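PDB 2PLI: magnesium and cobalt efflux protein CorC from Neisseria meningitidis, which probably takes part in the transport of magnesium and cobalt ions, the piece described here being its transporter-associated domain. Local coordinates for residues 50-55 against 80-85; 10-13 against 19-22; 37-42 against 70-75. One frame throughout, in Å; residues are numbered along the deposited sequence. Where two conformers were deposited one is given.

From the N terminus, interaction 2 comes first: residues 10-13 pair with 19-22 and close a short hairpin at one border, within this chain, of the antiparallel sheet. The chain then passes through helix 28-35 into the loop that holds residues 37-42, which reach strand 70-77 in interaction 3. Helix 47-55 follows, and its residues 50-55 pack on 80-85 in interaction 1. The segments of interactions 1 and 3 alternate, so these two long closures cross, whereas interaction 2 is complete before either begins. Leu85 carries the backbone hydrogen bonding on to Ile22, and Thr84 does so to Ala75, so all three contacts meet in one sheet.

Interaction 1. Residues 50-55 against 80-85; sequences LVIQEL and RRLHTL
Val51 and Ile52, on successive positions of helix 47-55, meet Leu82 and Leu85 of strand 82-89 through methyl and methylene groups. Val51 is aimed at the strand and spreads its two branches over two leucines. Its CB lies 4.1 Å from Leu82 CD2. CG1, anti to the backbone N (chi1 168°), comes closer to that same methyl, with Val51 CG1 and Leu82 CD2 3.9 Å apart. CG2, placed beside the backbone N, turns to the other leucine, and here the side chains meet tip to tip, Val51 CG2 standing 3.9 Å from Leu85 CD1. Against Leu82, by contrast, Val51 crosses at about a right angle.

Ile52 starts from a CB that does not face the strand, yet its CG1 branch brings it alongside Leu82, the two side chains running past each other in opposite directions. Ile52 CG1 and Leu82 CD2 are 4.0 Å apart. One methyl of Leu82 therefore serves both helix residues. The distances are ordinary van der Waals separations, and the contact is purely apolar.

The axes of the two short segments pass 10.7 Å apart at a crossing angle of 96°; the helix runs nearly perpendicular to the strand, and only Val51 and Ile52 of residues 50-55 touch 80-85. Where the strand begins, His83 and Thr84 both face Arg76 in a classic beta bulge. Ile52 also reaches Pro59. The helix packs on strands 64-67, through Val51 on Val65, and 82-89, while Leu82 lies beside Val74 and Ala77 of the adjoining strand 70-77.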
loop_
_atom_site.group_PDB
_atom_site.type_symbol
_atom_site.label_atom_id
_atom_site.label_comp_id
_atom_site.label_asym_id
_atom_site.label_seq_id
_atom_site.Cartn_x
_atom_site.Cartn_y
_atom_site.Cartn_z
ATOM N N LEU A 50 12.301 7.630 11.582
ATOM C CA LEU A 50 13.632 7.204 11.254
ATOM C C LEU A 50 14.529 8.370 10.827
ATOM O O LEU A 50 15.687 8.461 11.236
ATOM C CB LEU A 50 13.568 6.130 10.179
ATOM C CG LEU A 50 14.848 5.361 9.943
ATOM C CD1 LEU A 50 15.204 4.445 11.116
ATOM C CD2 LEU A 50 14.687 4.519 8.716
ATOM N N VAL A 51 13.986 9.274 10.018
ATOM C CA VAL A 51 14.716 10.496 9.647
ATOM C C VAL A 51 15.073 11.305 10.871
ATOM O O VAL A 51 16.184 11.782 10.998
ATOM C CB VAL A 51 13.928 11.300 8.645
ATOM C CG1 VAL A 51 14.509 12.673 8.481
ATOM C CG2 VAL A 51 13.920 10.529 7.277
ATOM N N ILE A 52 14.132 11.488 11.779
ATOM C CA ILE A 52 14.383 12.260 13.002
ATOM C C ILE A 52 15.474 11.563 13.833
ATOM O O ILE A 52 16.353 12.239 14.399
ATOM C CB ILE A 52 13.077 12.449 13.776
ATOM C CG1 ILE A 52 12.119 13.413 13.057
ATOM C CG2 ILE A 52 13.332 12.967 15.178
ATOM C CD1 ILE A 52 10.707 13.445 13.624
ATOM N N GLN A 53 15.417 10.243 13.929
ATOM C CA GLN A 53 16.459 9.451 14.631
ATOM C C GLN A 53 17.837 9.698 14.042
ATOM O O GLN A 53 18.788 9.935 14.778
ATOM C CB GLN A 53 16.131 7.959 14.633
ATOM C CG GLN A 53 17.284 6.978 15.062
ATOM C CD GLN A 53 16.986 5.533 14.641
ATOM O OE1 GLN A 53 15.942 4.982 15.006
ATOM N NE2 GLN A 53 17.843 4.955 13.780
ATOM N N GLU A 54 17.945 9.622 12.724
ATOM C CA GLU A 54 19.241 9.724 12.050
ATOM C C GLU A 54 19.790 11.142 12.044
ATOM O O GLU A 54 21.008 11.323 12.131
ATOM C CB GLU A 54 19.153 9.245 10.626
ATOM C CG GLU A 54 18.870 7.757 10.507
ATOM C CD GLU A 54 20.072 6.900 10.851
ATOM O OE1 GLU A 54 21.215 7.267 10.501
ATOM O OE2 GLU A 54 19.867 5.851 11.479
ATOM N N LEU A 55 18.915 12.139 11.942
ATOM C CA LEU A 55 19.346 13.551 12.085
ATOM C C LEU A 55 19.567 13.997 13.525
ATOM O O LEU A 55 20.322 14.966 13.760
ATOM C CB LEU A 55 18.379 14.526 11.431
ATOM C CG LEU A 55 18.425 14.498 9.917
ATOM C CD1 LEU A 55 17.269 15.322 9.261
ATOM C CD2 LEU A 55 19.775 14.981 9.399
ATOM N N ARG A 80 6.102 21.362 15.060
ATOM C CA ARG A 80 5.537 20.184 15.719
ATOM C C ARG A 80 6.002 18.839 15.126
ATOM O O ARG A 80 6.434 17.935 15.848
ATOM C CB ARG A 80 4.014 20.272 15.669
ATOM C CG ARG A 80 3.396 21.335 16.559
ATOM C CD ARG A 80 3.484 20.940 18.068
ATOM N NE ARG A 80 2.773 19.694 18.385
ATOM C CZ ARG A 80 1.466 19.584 18.641
ATOM N NH1 ARG A 80 0.663 20.644 18.655
ATOM N NH2 ARG A 80 0.950 18.388 18.891
ATOM N N ARG A 81 5.950 18.748 13.807
ATOM C CA ARG A 81 6.002 17.518 13.074
ATOM C C ARG A 81 6.707 17.606 11.741
ATOM O O ARG A 81 6.705 18.652 11.074
ATOM C CB ARG A 81 4.583 16.961 12.831
ATOM C CG ARG A 81 3.876 16.573 14.086
ATOM C CD ARG A 81 2.679 15.714 13.809
ATOM N NE ARG A 81 2.037 15.394 15.081
ATOM C CZ ARG A 81 0.874 14.768 15.179
ATOM N NH1 ARG A 81 0.227 14.397 14.090
ATOM N NH2 ARG A 81 0.366 14.531 16.378
ATOM N N LEU A 82 7.280 16.471 11.343
ATOM C CA LEU A 82 7.806 16.295 10.008
ATOM C C LEU A 82 6.671 15.611 9.246
ATOM O O LEU A 82 6.188 14.556 9.679
ATOM C CB LEU A 82 9.031 15.359 10.111
ATOM C CG LEU A 82 9.636 14.788 8.861
ATOM C CD1 LEU A 82 10.006 15.858 7.860
ATOM C CD2 LEU A 82 10.847 13.912 9.254
ATOM N N HIS A 83 6.258 16.228 8.136
ATOM C CA HIS A 83 5.132 15.769 7.368
ATOM C C HIS A 83 5.444 15.034 6.053
ATOM O O HIS A 83 4.764 14.066 5.700
ATOM C CB HIS A 83 4.210 16.944 7.114
ATOM C CG HIS A 83 3.523 17.447 8.345
ATOM N ND1 HIS A 83 2.538 16.724 8.970
ATOM C CD2 HIS A 83 3.610 18.620 9.017
ATOM C CE1 HIS A 83 2.067 17.409 10.001
ATOM N NE2 HIS A 83 2.699 18.561 10.037
ATOM N N THR A 84 6.408 15.525 5.283
ATOM C CA THR A 84 6.689 14.998 3.950
ATOM C C THR A 84 8.162 15.008 3.656
ATOM O O THR A 84 8.883 15.955 4.006
ATOM C CB THR A 84 5.973 15.870 2.883
ATOM O OG1 THR A 84 4.606 16.099 3.338
ATOM C CG2 THR A 84 5.970 15.177 1.533
ATOM N N LEU A 85 8.571 13.970 2.944
ATOM C CA LEU A 85 9.959 13.793 2.493
ATOM C C LEU A 85 9.976 13.641 0.969
ATOM O O LEU A 85 9.009 13.187 0.383
ATOM C CB LEU A 85 10.528 12.515 3.101
ATOM C CG LEU A 85 10.594 12.468 4.635
ATOM C CD1 LEU A 85 10.752 11.080 5.105
ATOM C CD2 LEU A 85 11.746 13.400 5.114
#

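Interaction 2. Residues 10-13 against 19-22; sequences DNIH and RWRI. With ZN (zinc ion), chain S; ZN (zinc ion), chain G.
With CG anti to the backbone N in both residues (chi1 -178° in His13, -174° in Arg21), the paired His13 and Arg21 side chains leave the same face side by side. Arg21 then bends at chi3, bringing NH1 to the edge of the imidazole, 3.8 Å from His13 CD2, with the ring and guanidinium planes 26° apart. Their backbones form a hydrogen-bonded antiparallel pair: His13 N donates to Arg21 O at 2.9 Å, and Arg21 N to His13 O at 2.8 Å. On the other face Ile12 CG2 lies 4.1 Å from Ile22 CG1 in the neighbouring non-hydrogen-bonded pair.

Asp10 orients the imidazole. His13 ND1 donates to Asp10 OD2 at 2.8 Å, nearly straight and in the ring plane, though from above the carboxylate plane. This fixes the ring's rotation and presents NE2 to one zinc ion, 2.0 Å from His13 NE2, which two waters also ligate. Asp10 OD1 binds a second zinc ion at 2.1 Å, whose ligands include His13 and Asp10 of the second subunit and Glu27 of the third. The arrangement is a beta hairpin bearing two zinc sites: the aspartate's joins subunits, and the histidine's is a separate, water-ligated one.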
loop_
_atom_site.group_PDB
_atom_site.type_symbol
_atom_site.label_atom_id
_atom_site.label_comp_id
_atom_site.label_asym_id
_atom_site.label_seq_id
_atom_site.Cartn_x
_atom_site.Cartn_y
_atom_site.Cartn_z
ATOM N N ASP A 10 -1.287 7.990 -2.736
ATOM C CA ASP A 10 -0.101 7.162 -2.505
ATOM C C ASP A 10 0.660 7.689 -1.279
ATOM O O ASP A 10 1.063 8.864 -1.280
ATOM C CB ASP A 10 0.883 7.294 -3.694
ATOM C CG ASP A 10 0.311 6.886 -5.050
ATOM O OD1 ASP A 10 -0.829 6.422 -5.133
ATOM O OD2 ASP A 10 1.030 7.072 -6.068
ATOM N N ASN A 11 0.957 6.844 -0.285
ATOM C CA ASN A 11 1.842 7.333 0.776
ATOM C C ASN A 11 3.268 7.471 0.243
ATOM O O ASN A 11 4.021 8.246 0.755
ATOM C CB ASN A 11 1.817 6.514 2.051
ATOM C CG ASN A 11 1.965 5.052 1.855
ATOM O OD1 ASN A 11 2.484 4.564 0.838
ATOM N ND2 ASN A 11 1.468 4.279 2.875
ATOM N N ILE A 12 3.606 6.673 -0.772
ATOM C CA ILE A 12 4.892 6.758 -1.468
ATOM C C ILE A 12 4.575 7.025 -2.918
ATOM O O ILE A 12 4.175 6.095 -3.624
ATOM C CB ILE A 12 5.732 5.454 -1.352
ATOM C CG1 ILE A 12 5.952 5.033 0.100
ATOM C CG2 ILE A 12 7.087 5.612 -2.065
ATOM C CD1 ILE A 12 6.658 3.696 0.279
ATOM N N HIS A 13 4.722 8.273 -3.348
ATOM C CA HIS A 13 4.204 8.714 -4.644
ATOM C C HIS A 13 5.329 8.994 -5.582
ATOM O O HIS A 13 6.148 9.840 -5.302
ATOM C CB HIS A 13 3.419 9.978 -4.454
ATOM C CG HIS A 13 2.813 10.469 -5.709
ATOM N ND1 HIS A 13 1.957 9.689 -6.467
ATOM C CD2 HIS A 13 2.929 11.652 -6.344
ATOM C CE1 HIS A 13 1.609 10.373 -7.546
ATOM N NE2 HIS A 13 2.189 11.562 -7.488
ATOM N N ARG A 19 12.071 9.396 -8.408
ATOM C CA ARG A 19 11.944 10.354 -7.313
ATOM C C ARG A 19 10.573 10.188 -6.705
ATOM O O ARG A 19 9.596 10.052 -7.418
ATOM C CB ARG A 19 12.096 11.755 -7.872
ATOM C CG ARG A 19 12.454 12.756 -6.874
ATOM C CD ARG A 19 13.388 13.765 -7.570
ATOM N NE ARG A 19 13.460 14.945 -6.776
ATOM C CZ ARG A 19 12.690 16.006 -6.926
ATOM N NH1 ARG A 19 11.821 16.121 -7.925
ATOM N NH2 ARG A 19 12.859 16.968 -6.082
ATOM N N TRP A 20 10.525 10.190 -5.379
ATOM C CA TRP A 20 9.319 9.879 -4.657
ATOM C C TRP A 20 8.994 10.887 -3.569
ATOM O O TRP A 20 9.862 11.239 -2.762
ATOM C CB TRP A 20 9.457 8.491 -3.999
ATOM C CG TRP A 20 9.812 7.444 -4.974
ATOM C CD1 TRP A 20 8.949 6.713 -5.720
ATOM C CD2 TRP A 20 11.129 7.015 -5.349
ATOM N NE1 TRP A 20 9.633 5.864 -6.557
ATOM C CE2 TRP A 20 10.975 6.048 -6.366
ATOM C CE3 TRP A 20 12.425 7.357 -4.946
ATOM C CZ2 TRP A 20 12.062 5.417 -6.964
ATOM C CZ3 TRP A 20 13.522 6.726 -5.578
ATOM C CH2 TRP A 20 13.321 5.772 -6.556
ATOM N N ARG A 21 7.737 11.306 -3.503
ATOM C CA ARG A 21 7.296 12.131 -2.401
ATOM C C ARG A 21 6.655 11.211 -1.385
ATOM O O ARG A 21 5.751 10.427 -1.752
ATOM C CB ARG A 21 6.293 13.178 -2.868
ATOM C CG ARG A 21 5.951 14.135 -1.718
ATOM C CD ARG A 21 4.912 15.185 -2.138
ATOM N NE ARG A 21 5.329 15.973 -3.273
ATOM C CZ ARG A 21 4.788 15.896 -4.493
ATOM N NH1 ARG A 21 3.783 15.049 -4.762
ATOM N NH2 ARG A 21 5.260 16.663 -5.457
ATOM N N ILE A 22 7.123 11.267 -0.140
ATOM C CA ILE A 22 6.718 10.263 0.849
ATOM C C ILE A 22 6.096 10.915 2.095
ATOM O O ILE A 22 6.697 11.798 2.710
ATOM C CB ILE A 22 7.960 9.418 1.294
ATOM C CG1 ILE A 22 8.622 8.745 0.090
ATOM C CG2 ILE A 22 7.568 8.353 2.338
ATOM C CD1 ILE A 22 9.846 7.887 0.416
HETATM ZN ZN ZN S . -1.117 5.848 -7.099
HETATM ZN ZN ZN G . 1.857 13.162 -8.686
HETATM O O HOH W 1 -0.167 13.359 -8.376
HETATM O O HOH W 2 3.313 14.528 -8.213
#

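Interaction 3. Residues 37-42 against 70-75; sequences TEYSSE and LQFTVA. With ZN (zinc ion), chain B.
Tyr39 carries this contact, pressing its phenol end against both Leu70 and Phe72 of strand 70-77. With CG beside the backbone N (chi1 -60°), the ring extends from the loop toward the sheet. Its hydroxyl rests on the leucine: Tyr39 OH is 3.4 Å from both Leu70 CB and Leu70 CD1. Leu70 CD1 also lies near the plane of the tyrosine ring, at its edge. On the phenylalanine side the same oxygen approaches the rim in the ring plane, Tyr39 OH standing 3.7 Å from Phe72 CE2. The rings are further linked by an apolar approach of 4.3 Å between Tyr39 CE2 and Phe72 CZ.

Although its neighbours across the contact are carbon atoms, the hydroxyl is satisfied by a hydrogen bond with the backbone O of Ile67. Leu50, Ile28 and Ile31 add apolar contacts to Tyr39, so the phenol is held from the two helices as well as from the sheet.

Packing is looser at Thr37, whose side chain crosses that of Leu70 at about a right angle, Thr37 CG2 lying 4.1 Å from Leu70 CD1. Its CB lies over one face of the Tyr39 ring, offset toward the rim, while its OG1 hydrogen-bonds with Asn32. Farther along the loop, the chain departs from the strand altogether and Glu42 is exposed. There the carboxylate binds a zinc ion, Glu42 OE2 lying 2.3 Å from the metal; two waters and His83 and Asp78 of the fourth subunit complete the site. The arrangement is that of an interhelical loop folded over an antiparallel sheet, its tyrosine packed among the apolar side chains and its far end joined to another subunit through zinc.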
loop_
_atom_site.group_PDB
_atom_site.type_symbol
_atom_site.label_atom_id
_atom_site.label_comp_id
_atom_site.label_asym_id
_atom_site.label_seq_id
_atom_site.Cartn_x
_atom_site.Cartn_y
_atom_site.Cartn_z
ATOM N N THR A 37 14.790 -2.006 0.910
ATOM C CA THR A 37 15.625 -1.640 2.056
ATOM C C THR A 37 15.338 -2.569 3.239
ATOM O O THR A 37 14.358 -3.309 3.251
ATOM C CB THR A 37 15.403 -0.164 2.425
ATOM O OG1 THR A 37 13.991 0.089 2.529
ATOM C CG2 THR A 37 15.981 0.760 1.338
ATOM N N GLU A 38 16.213 -2.510 4.238
ATOM C CA GLU A 38 16.069 -3.303 5.441
ATOM C C GLU A 38 16.226 -2.422 6.673
ATOM O O GLU A 38 16.941 -2.753 7.642
ATOM C CB GLU A 38 17.101 -4.445 5.423
ATOM C CG GLU A 38 16.806 -5.529 4.396
ATOM C CD GLU A 38 17.929 -6.554 4.298
ATOM O OE1 GLU A 38 18.686 -6.720 5.285
ATOM O OE2 GLU A 38 18.056 -7.193 3.225
ATOM N N TYR A 39 15.560 -1.270 6.626
ATOM C CA TYR A 39 15.552 -0.368 7.733
ATOM C C TYR A 39 14.863 -0.977 8.920
ATOM O O TYR A 39 13.915 -1.745 8.806
ATOM C CB TYR A 39 14.797 0.888 7.376
ATOM C CG TYR A 39 15.334 1.687 6.223
ATOM C CD1 TYR A 39 16.681 1.932 6.065
ATOM C CD2 TYR A 39 14.468 2.281 5.314
ATOM C CE1 TYR A 39 17.155 2.713 5.025
ATOM C CE2 TYR A 39 14.936 3.068 4.305
ATOM C CZ TYR A 39 16.278 3.262 4.133
ATOM O OH TYR A 39 16.688 4.064 3.084
ATOM N N SER A 40 15.347 -0.597 10.084
ATOM C CA SER A 40 14.813 -1.133 11.301
ATOM C C SER A 40 15.244 -0.159 12.371
ATOM O O SER A 40 16.352 0.352 12.331
ATOM C CB SER A 40 15.397 -2.534 11.502
ATOM O OG SER A 40 15.385 -2.933 12.835
ATOM N N SER A 41 14.351 0.123 13.305
ATOM C CA SER A 41 14.693 0.959 14.439
ATOM C C SER A 41 14.127 0.308 15.672
ATOM O O SER A 41 13.119 -0.392 15.619
ATOM C CB SER A 41 14.124 2.369 14.254
ATOM O OG SER A 41 14.336 3.178 15.401
ATOM N N GLU A 42 14.813 0.505 16.780
ATOM C CA GLU A 42 14.276 0.099 18.042
ATOM C C GLU A 42 13.214 1.097 18.496
ATOM O O GLU A 42 12.298 0.730 19.231
ATOM C CB GLU A 42 15.414 0.009 19.051
ATOM C CG GLU A 42 16.363 -1.125 18.741
ATOM C CD GLU A 42 15.780 -2.476 19.109
ATOM O OE1 GLU A 42 15.036 -2.564 20.110
ATOM O OE2 GLU A 42 16.091 -3.455 18.411
ATOM N N LEU A 70 19.328 5.445 0.088
ATOM C CA LEU A 70 18.318 6.457 -0.208
ATOM C C LEU A 70 18.671 7.783 0.465
ATOM O O LEU A 70 19.099 7.801 1.623
ATOM C CB LEU A 70 16.933 6.036 0.275
ATOM C CG LEU A 70 16.274 4.831 -0.382
ATOM C CD1 LEU A 70 14.885 4.601 0.229
ATOM C CD2 LEU A 70 16.206 4.972 -1.897
ATOM N N GLN A 71 18.451 8.878 -0.252
ATOM C CA GLN A 71 18.585 10.232 0.303
ATOM C C GLN A 71 17.187 10.769 0.524
ATOM O O GLN A 71 16.334 10.726 -0.400
ATOM C CB GLN A 71 19.302 11.147 -0.679
ATOM C CG GLN A 71 19.385 12.577 -0.146
ATOM C CD GLN A 71 19.932 13.531 -1.158
ATOM O OE1 GLN A 71 21.153 13.622 -1.339
ATOM N NE2 GLN A 71 19.047 14.249 -1.846
ATOM N N PHE A 72 16.932 11.251 1.726
ATOM C CA PHE A 72 15.646 11.836 2.073
ATOM C C PHE A 72 15.879 13.296 2.334
ATOM O O PHE A 72 16.735 13.621 3.163
ATOM C CB PHE A 72 15.087 11.218 3.337
ATOM C CG PHE A 72 14.750 9.791 3.196
ATOM C CD1 PHE A 72 13.549 9.395 2.670
ATOM C CD2 PHE A 72 15.690 8.823 3.506
ATOM C CE1 PHE A 72 13.252 8.047 2.487
ATOM C CE2 PHE A 72 15.417 7.484 3.367
ATOM C CZ PHE A 72 14.199 7.071 2.837
ATOM N N THR A 73 15.120 14.151 1.677
ATOM C CA THR A 73 15.165 15.576 1.953
ATOM C C THR A 73 13.844 15.979 2.542
ATOM O O THR A 73 12.802 15.600 2.060
ATOM C CB THR A 73 15.455 16.416 0.673
ATOM O OG1 THR A 73 16.654 15.939 0.052
ATOM C CG2 THR A 73 15.623 17.894 1.021
ATOM N N VAL A 74 13.861 16.799 3.568
ATOM C CA VAL A 74 12.604 17.278 4.161
ATOM C C VAL A 74 11.866 18.229 3.241
ATOM O O VAL A 74 12.423 19.259 2.868
ATOM C CB VAL A 74 12.883 17.946 5.538
ATOM C CG1 VAL A 74 11.595 18.462 6.134
ATOM C CG2 VAL A 74 13.604 16.933 6.492
ATOM N N ALA A 75 10.625 17.895 2.868
ATOM C CA ALA A 75 9.772 18.738 1.995
ATOM C C ALA A 75 8.724 19.587 2.711
ATOM O O ALA A 75 8.363 20.676 2.257
ATOM C CB ALA A 75 9.084 17.856 0.977
HETATM ZN ZN ZN B . 15.234 -5.269 19.515
HETATM O O HOH W 3 16.536 -5.296 21.422
HETATM O O HOH W 4 15.696 -5.270 17.457
#